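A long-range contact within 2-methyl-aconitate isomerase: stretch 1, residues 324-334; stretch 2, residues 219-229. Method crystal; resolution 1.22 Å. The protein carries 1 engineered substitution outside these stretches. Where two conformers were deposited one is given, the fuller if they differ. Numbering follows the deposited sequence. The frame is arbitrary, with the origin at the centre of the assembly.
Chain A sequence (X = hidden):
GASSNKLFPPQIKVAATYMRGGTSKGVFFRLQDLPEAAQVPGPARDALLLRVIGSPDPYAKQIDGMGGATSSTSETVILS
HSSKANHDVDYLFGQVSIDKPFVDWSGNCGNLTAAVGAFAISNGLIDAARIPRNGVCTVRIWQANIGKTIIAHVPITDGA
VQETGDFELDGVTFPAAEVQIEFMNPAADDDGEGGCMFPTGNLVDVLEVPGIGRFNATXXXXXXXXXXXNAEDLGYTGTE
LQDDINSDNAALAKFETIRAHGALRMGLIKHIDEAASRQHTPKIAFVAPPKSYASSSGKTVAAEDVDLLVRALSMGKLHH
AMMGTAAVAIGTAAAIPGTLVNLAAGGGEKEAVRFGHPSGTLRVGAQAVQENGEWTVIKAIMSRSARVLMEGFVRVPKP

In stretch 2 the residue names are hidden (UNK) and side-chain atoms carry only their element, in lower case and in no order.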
ATOM      1  N   GLY A 324     -17.920  -2.436  -3.582  1.00 11.50           N
ATOM      2  CA  GLY A 324     -19.260  -2.360  -3.031  1.00 12.24           C
ATOM      3  C   GLY A 324     -20.298  -1.991  -4.075  1.00 12.64           C
ATOM      4  O   GLY A 324     -21.431  -2.504  -4.067  1.00 13.54           O
ATOM      5  N   THR A 325     -19.925  -1.096  -4.986  1.00 12.06           N
ATOM      6  CA  THR A 325     -20.820  -0.748  -6.090  1.00 12.65           C
ATOM      7  C   THR A 325     -21.126  -1.953  -6.977  1.00 11.71           C
ATOM      8  O   THR A 325     -22.284  -2.177  -7.371  1.00 12.33           O
ATOM      9  CB  THR A 325     -20.222   0.346  -6.958  1.00 13.31           C
ATOM     10  OG1 THR A 325     -18.904  -0.055  -7.339  1.00 13.31           O
ATOM     11  CG2 THR A 325     -20.166   1.671  -6.198  1.00 14.51           C
ATOM     12  N   ALA A 326     -20.095  -2.733  -7.291  1.00 11.87           N
ATOM     13  CA  ALA A 326     -20.282  -3.923  -8.100  1.00 12.42           C
ATOM     14  C   ALA A 326     -21.118  -4.949  -7.350  1.00 13.08           C
ATOM     15  O   ALA A 326     -21.888  -5.678  -7.971  1.00 13.18           O
ATOM     16  CB  ALA A 326     -18.949  -4.506  -8.500  1.00 13.86           C
ATOM     17  N   ALA A 327     -20.992  -5.008  -6.026  1.00 12.02           N
ATOM     18  CA  ALA A 327     -21.826  -5.896  -5.230  1.00 12.02           C
ATOM     19  C   ALA A 327     -23.305  -5.528  -5.377  1.00 13.41           C
ATOM     20  O   ALA A 327     -24.157  -6.411  -5.451  1.00 12.63           O
ATOM     21  CB  ALA A 327     -21.396  -5.888  -3.763  1.00 13.81           C
ATOM     22  N   VAL A 328     -23.606  -4.232  -5.413  1.00 12.63           N
ATOM     23  CA  VAL A 328     -24.959  -3.778  -5.696  1.00 12.12           C
ATOM     24  C   VAL A 328     -25.409  -4.227  -7.090  1.00 13.77           C
ATOM     25  O   VAL A 328     -26.538  -4.702  -7.258  1.00 13.83           O
ATOM     26  CB  VAL A 328     -25.084  -2.257  -5.564  1.00 12.96           C
ATOM     27  CG1 VAL A 328     -26.427  -1.774  -6.100  1.00 13.83           C
ATOM     28  CG2 VAL A 328     -24.879  -1.846  -4.104  1.00 14.81           C
ATOM     29  N   ALA A 329     -24.539  -4.098  -8.086  1.00 12.75           N
ATOM     30  CA  ALA A 329     -24.873  -4.539  -9.434  1.00 12.72           C
ATOM     31  C   ALA A 329     -25.135  -6.047  -9.471  1.00 12.29           C
ATOM     32  O   ALA A 329     -26.043  -6.508 -10.177  1.00 13.31           O
ATOM     33  CB  ALA A 329     -23.762  -4.156 -10.412  1.00 13.12           C
ATOM     34  N   ILE A 330     -24.344  -6.821  -8.730  1.00 12.82           N
ATOM     35  CA  ILE A 330     -24.513  -8.268  -8.648  1.00 13.09           C
ATOM     36  C   ILE A 330     -25.860  -8.617  -8.026  1.00 13.32           C
ATOM     37  O   ILE A 330     -26.617  -9.423  -8.574  1.00 13.78           O
ATOM     38  CB  ILE A 330     -23.380  -8.931  -7.837  1.00 12.45           C
ATOM     39  CG1 ILE A 330     -22.056  -8.810  -8.583  1.00 12.40           C
ATOM     40  CG2 ILE A 330     -23.693 -10.413  -7.565  1.00 13.39           C
ATOM     41  CD1 ILE A 330     -20.838  -9.032  -7.700  1.00 12.56           C
ATOM     42  N   GLY A 331     -26.155  -8.029  -6.873  1.00 13.44           N
ATOM     43  CA  GLY A 331     -27.401  -8.331  -6.184  1.00 13.02           C
ATOM     44  C   GLY A 331     -28.611  -7.932  -7.010  1.00 14.39           C
ATOM     45  O   GLY A 331     -29.613  -8.664  -7.069  1.00 15.11           O
ATOM     46  N   THR A 332     -28.536  -6.766  -7.643  1.00 13.27           N
ATOM     47  CA  THR A 332     -29.615  -6.283  -8.496  1.00 14.45           C
ATOM     48  C   THR A 332     -29.803  -7.188  -9.712  1.00 13.78           C
ATOM     49  O   THR A 332     -30.931  -7.605 -10.018  1.00 14.66           O
ATOM     50  CB  THR A 332     -29.359  -4.825  -8.939  1.00 13.69           C
ATOM     51  OG1 THR A 332     -29.234  -3.992  -7.778  1.00 15.07           O
ATOM     52  CG2 THR A 332     -30.494  -4.311  -9.813  1.00 17.71           C
ATOM     53  N   ALA A 333     -28.719  -7.512 -10.407  1.00 14.01           N
ATOM     54  CA  ALA A 333     -28.845  -8.374 -11.574  1.00 13.57           C
ATOM     55  C   ALA A 333     -29.350  -9.754 -11.176  1.00 14.46           C
ATOM     56  O   ALA A 333     -30.135 -10.382 -11.909  1.00 15.08           O
ATOM     57  CB  ALA A 333     -27.513  -8.493 -12.312  1.00 14.20           C
ATOM     58  N   ALA A 334     -28.889 -10.250 -10.035  1.00 14.13           N
ATOM     59  CA  ALA A 334     -29.300 -11.572  -9.581  1.00 14.01           C
ATOM     60  C   ALA A 334     -30.801 -11.629  -9.316  1.00 15.43           C
ATOM     61  O   ALA A 334     -31.411 -12.700  -9.433  1.00 16.71           O
ATOM     62  CB  ALA A 334     -28.538 -11.981  -8.344  1.00 15.27           C
ATOM     63  N   UNK A 219     -25.397  -6.157 -19.304  1.00 15.27           N
ATOM     64  CA  UNK A 219     -24.945  -4.806 -19.032  1.00 15.54           C
ATOM     65  C   UNK A 219     -26.009  -4.110 -18.210  1.00 16.34           C
ATOM     66  O   UNK A 219     -27.135  -3.895 -18.669  1.00 17.17           O
ATOM     67  c   UNK A 219     -24.336  -5.319 -23.524  1.00 23.04           C
ATOM     68  c   UNK A 219     -24.685  -4.082 -20.350  1.00 16.34           C
ATOM     69  s   UNK A 219     -23.209  -4.151 -22.770  1.00 20.80           S
ATOM     70  c   UNK A 219     -23.415  -4.583 -21.031  1.00 17.56           C
ATOM     71  N   UNK A 220     -25.652  -3.786 -16.975  1.00 14.41           N
ATOM     72  CA  UNK A 220     -26.604  -3.228 -16.032  1.00 15.43           C
ATOM     73  C   UNK A 220     -26.055  -1.952 -15.410  1.00 15.18           C
ATOM     74  O   UNK A 220     -24.850  -1.824 -15.186  1.00 16.87           O
ATOM     75  c   UNK A 220     -28.695  -4.883 -13.187  1.00 18.26           C
ATOM     76  c   UNK A 220     -25.753  -4.606 -14.075  1.00 16.50           C
ATOM     77  c   UNK A 220     -28.155  -3.808 -14.109  1.00 17.13           C
ATOM     78  c   UNK A 220     -26.963  -4.271 -14.947  1.00 15.90           C
ATOM     79  N   UNK A 221     -26.934  -0.996 -15.155  1.00 15.07           N
ATOM     80  CA  UNK A 221     -26.532   0.224 -14.485  1.00 15.66           C
ATOM     81  C   UNK A 221     -27.272   0.315 -13.160  1.00 16.44           C
ATOM     82  O   UNK A 221     -28.371   0.868 -13.079  1.00 17.74           O
ATOM     83  n   UNK A 221     -25.810   3.598 -15.827  1.00 25.59           N
ATOM     84  c   UNK A 221     -26.798   1.446 -15.355  1.00 20.05           C
ATOM     85  c   UNK A 221     -25.987   2.639 -14.923  1.00 21.81           C
ATOM     86  o   UNK A 221     -25.528   2.705 -13.780  1.00 22.24           O
ATOM     87  N   UNK A 222     -26.673  -0.280 -12.132  1.00 15.49           N
ATOM     88  CA  UNK A 222     -27.205  -0.280 -10.777  1.00 16.18           C
ATOM     89  C   UNK A 222     -26.010  -0.399  -9.836  1.00 12.88           C
ATOM     90  O   UNK A 222     -25.238  -1.344  -9.945  1.00 14.58           O
ATOM     91  c   UNK A 222     -28.158  -1.453 -10.584  1.00 17.93           C
ATOM     92  N   UNK A 223     -25.839   0.566  -8.939  1.00 13.33           N
ATOM     93  CA  UNK A 223     -24.643   0.646  -8.118  1.00 13.79           C
ATOM     94  C   UNK A 223     -23.523   1.350  -8.869  1.00 13.75           C
ATOM     95  O   UNK A 223     -23.006   2.382  -8.425  1.00 13.81           O
ATOM     96  N   UNK A 224     -23.161   0.790 -10.021  1.00 13.52           N
ATOM     97  CA  UNK A 224     -22.197   1.371 -10.949  1.00 13.96           C
ATOM     98  C   UNK A 224     -22.478   0.664 -12.273  1.00 14.56           C
ATOM     99  O   UNK A 224     -22.951  -0.471 -12.266  1.00 15.23           O
ATOM    100  c   UNK A 224     -20.373  -0.348 -10.499  1.00 14.55           C
ATOM    101  c   UNK A 224     -19.709   2.015 -11.162  1.00 14.63           C
ATOM    102  c   UNK A 224     -20.743   1.129 -10.445  1.00 14.04           C
ATOM    103  c   UNK A 224     -18.440   2.262 -10.325  1.00 15.20           C
ATOM    104  N   UNK A 225     -22.233   1.326 -13.418  1.00 13.32           N
ATOM    105  CA  UNK A 225     -22.447   0.591 -14.673  1.00 13.42           C
ATOM    106  C   UNK A 225     -21.483  -0.586 -14.750  1.00 13.17           C
ATOM    107  O   UNK A 225     -20.277  -0.403 -14.523  1.00 13.77           O
ATOM    108  c   UNK A 225     -22.289   2.950 -15.085  1.00 18.49           C
ATOM    109  c   UNK A 225     -21.907   2.744 -13.650  1.00 15.72           C
ATOM    110  c   UNK A 225     -22.136   1.631 -15.755  1.00 15.13           C
ATOM    111  N   UNK A 226     -22.005  -1.776 -15.044  1.00 13.41           N
ATOM    112  CA  UNK A 226     -21.227  -3.003 -14.982  1.00 14.45           C
ATOM    113  C   UNK A 226     -21.551  -3.917 -16.154  1.00 12.85           C
ATOM    114  O   UNK A 226     -22.725  -4.086 -16.523  1.00 15.14           O
ATOM    115  c   UNK A 226     -20.585  -4.974 -13.541  1.00 15.26           C
ATOM    116  o   UNK A 226     -21.245  -2.895 -12.546  1.00 15.87           O
ATOM    117  c   UNK A 226     -21.495  -3.766 -13.656  1.00 14.84           C
ATOM    118  N   UNK A 227     -20.510  -4.500 -16.734  1.00 13.01           N
ATOM    119  CA  UNK A 227     -20.626  -5.503 -17.775  1.00 13.52           C
ATOM    120  C   UNK A 227     -20.295  -6.839 -17.141  1.00 13.40           C
ATOM    121  O   UNK A 227     -19.188  -7.018 -16.633  1.00 14.47           O
ATOM    122  c   UNK A 227     -19.743  -3.844 -19.459  1.00 16.09           C
ATOM    123  c   UNK A 227     -19.593  -5.249 -18.882  1.00 14.97           C
ATOM    124  c   UNK A 227     -18.442  -3.258 -19.986  1.00 18.10           C
ATOM    125  c   UNK A 227     -19.710  -6.299 -19.963  1.00 16.56           C
ATOM    126  N   UNK A 228     -21.245  -7.774 -17.166  1.00 13.35           N
ATOM    127  CA  UNK A 228     -21.021  -9.129 -16.686  1.00 13.04           C
ATOM    128  C   UNK A 228     -20.913 -10.098 -17.862  1.00 14.61           C
ATOM    129  O   UNK A 228     -21.779 -10.113 -18.738  1.00 15.82           O
ATOM    130  c   UNK A 228     -21.599  -8.541 -12.235  1.00 14.07           C
ATOM    131  c   UNK A 228     -23.309  -7.929 -14.317  1.00 14.26           C
ATOM    132  c   UNK A 228     -22.320  -8.877 -14.509  1.00 12.96           C
ATOM    133  c   UNK A 228     -23.439  -7.283 -13.106  1.00 14.95           C
ATOM    134  c   UNK A 228     -21.474  -9.182 -13.453  1.00 14.28           C
ATOM    135  c   UNK A 228     -22.584  -7.589 -12.062  1.00 14.57           C
ATOM    136  c   UNK A 228     -22.194  -9.596 -15.819  1.00 13.61           C
ATOM    137  N   UNK A 229     -19.868 -10.910 -17.880  0.58 14.25           N
ATOM    138  CA  UNK A 229     -19.744 -11.944 -18.897  0.58 15.05           C
ATOM    139  C   UNK A 229     -19.533 -13.285 -18.207  0.58 15.90           C
ATOM    140  O   UNK A 229     -19.191 -13.335 -17.030  0.58 16.18           O
ATOM    141  c   UNK A 229     -16.238 -10.682 -19.953  0.58 24.66           C
ATOM    142  c   UNK A 229     -17.311 -11.343 -19.110  0.58 15.62           C
ATOM    143  c   UNK A 229     -18.604 -11.620 -19.877  0.58 17.65           C
ATOM    144  c   UNK A 229     -18.975 -10.413 -20.743  0.58 18.51           C
TER

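Position 219 carries two carbons, a sulfur and a terminal carbon in an unbranched chain, touching nothing on stretch 1; this is Met219, buried against other parts of the protein. Position 220 has four carbons, forked at the first, with one arm two carbons long; its CA-to-CB bond points toward the helix, and the end of the long arm comes near Ala333 CB and Thr332 CG2. This is Ile220. Its CD1 lies 3.9 Å from Ala333 CB and 3.9 Å from Thr332 CG2, so the long arm fills the space beside the later helical turn.

At position 221 two carbons end in one oxygen and one nitrogen; its CA-to-CB bond points away from the helix, and the side chain touches nothing on stretch 1. This is Asn221, a polar residue in a partly exposed place, its ND2 hydrogen-bonded elsewhere in the structure. Position 222 has a single side-chain carbon, close to Thr332 CG2, hence Ala222. Its CB sits 3.8 Å from Thr332 CG2, while Ala222 O comes to 3.2 Å from Ala329 CB; Ala329 presents only a methyl to this carbonyl oxygen.

Position 223 has no side-chain atoms, and its CA packs against Val328 CG1; it is Gly223. An ideal CB here would lie 2.4 Å from Thr325 O and 2.7 Å from Val328 CB, both clashes, and the backbone angles (84/-58) alone call for glycine. Val328 CG1 instead packs 3.6 Å from Gly223 CA.

Position 224 again shows four carbons forked at the first with one longer arm, and the short arm approaches Thr325 OG1: Ile224. Its CG2 reaches 3.5 Å from Thr325 OG1, covering the start of the contacting helical surface. At position 225 three carbons close a ring onto the backbone N, giving Pro225, whose CA-to-CB bond points away and which starts the second strand without needing an amide hydrogen.

Position 226 has one carbon bearing an oxygen and a carbon, the oxygen near Ala329 CB: Thr226. Its OG1 donates to Ile224 O (3.0 Å), and Thr226 OG1 also lies 3.5 Å from Ala329 CB. Position 227, four carbons with the same fork, makes no contact with the helix; Ile227 is buried, but not by the helix.

Position 228 has one carbon followed by a six-carbon ring, which reaches Ala329 and Ile330: Phe228. The ring edge meets Ala329 C at 3.9 Å from CZ, and CE1 lies 3.7 Å from Ile330 CG1, so a long, flat side chain bridges from strand to helix. Position 229, forked with four carbons, is out of reach: Ile229, likewise buried.

The contact works by shape. No hydrogen bond crosses it; each backbone bonds within its own stretch, including Ile220 N to Thr226 O (3.0 Å). Measured between CA atoms, the backbones come nearest at Gly223, 4.5 Å from Gly223 CA to Thr325 CA, while Ile220 and Phe228 fill the wider space around Ala329 and Ala333.

Stretch 2 219-229: MINAGIPTIFI
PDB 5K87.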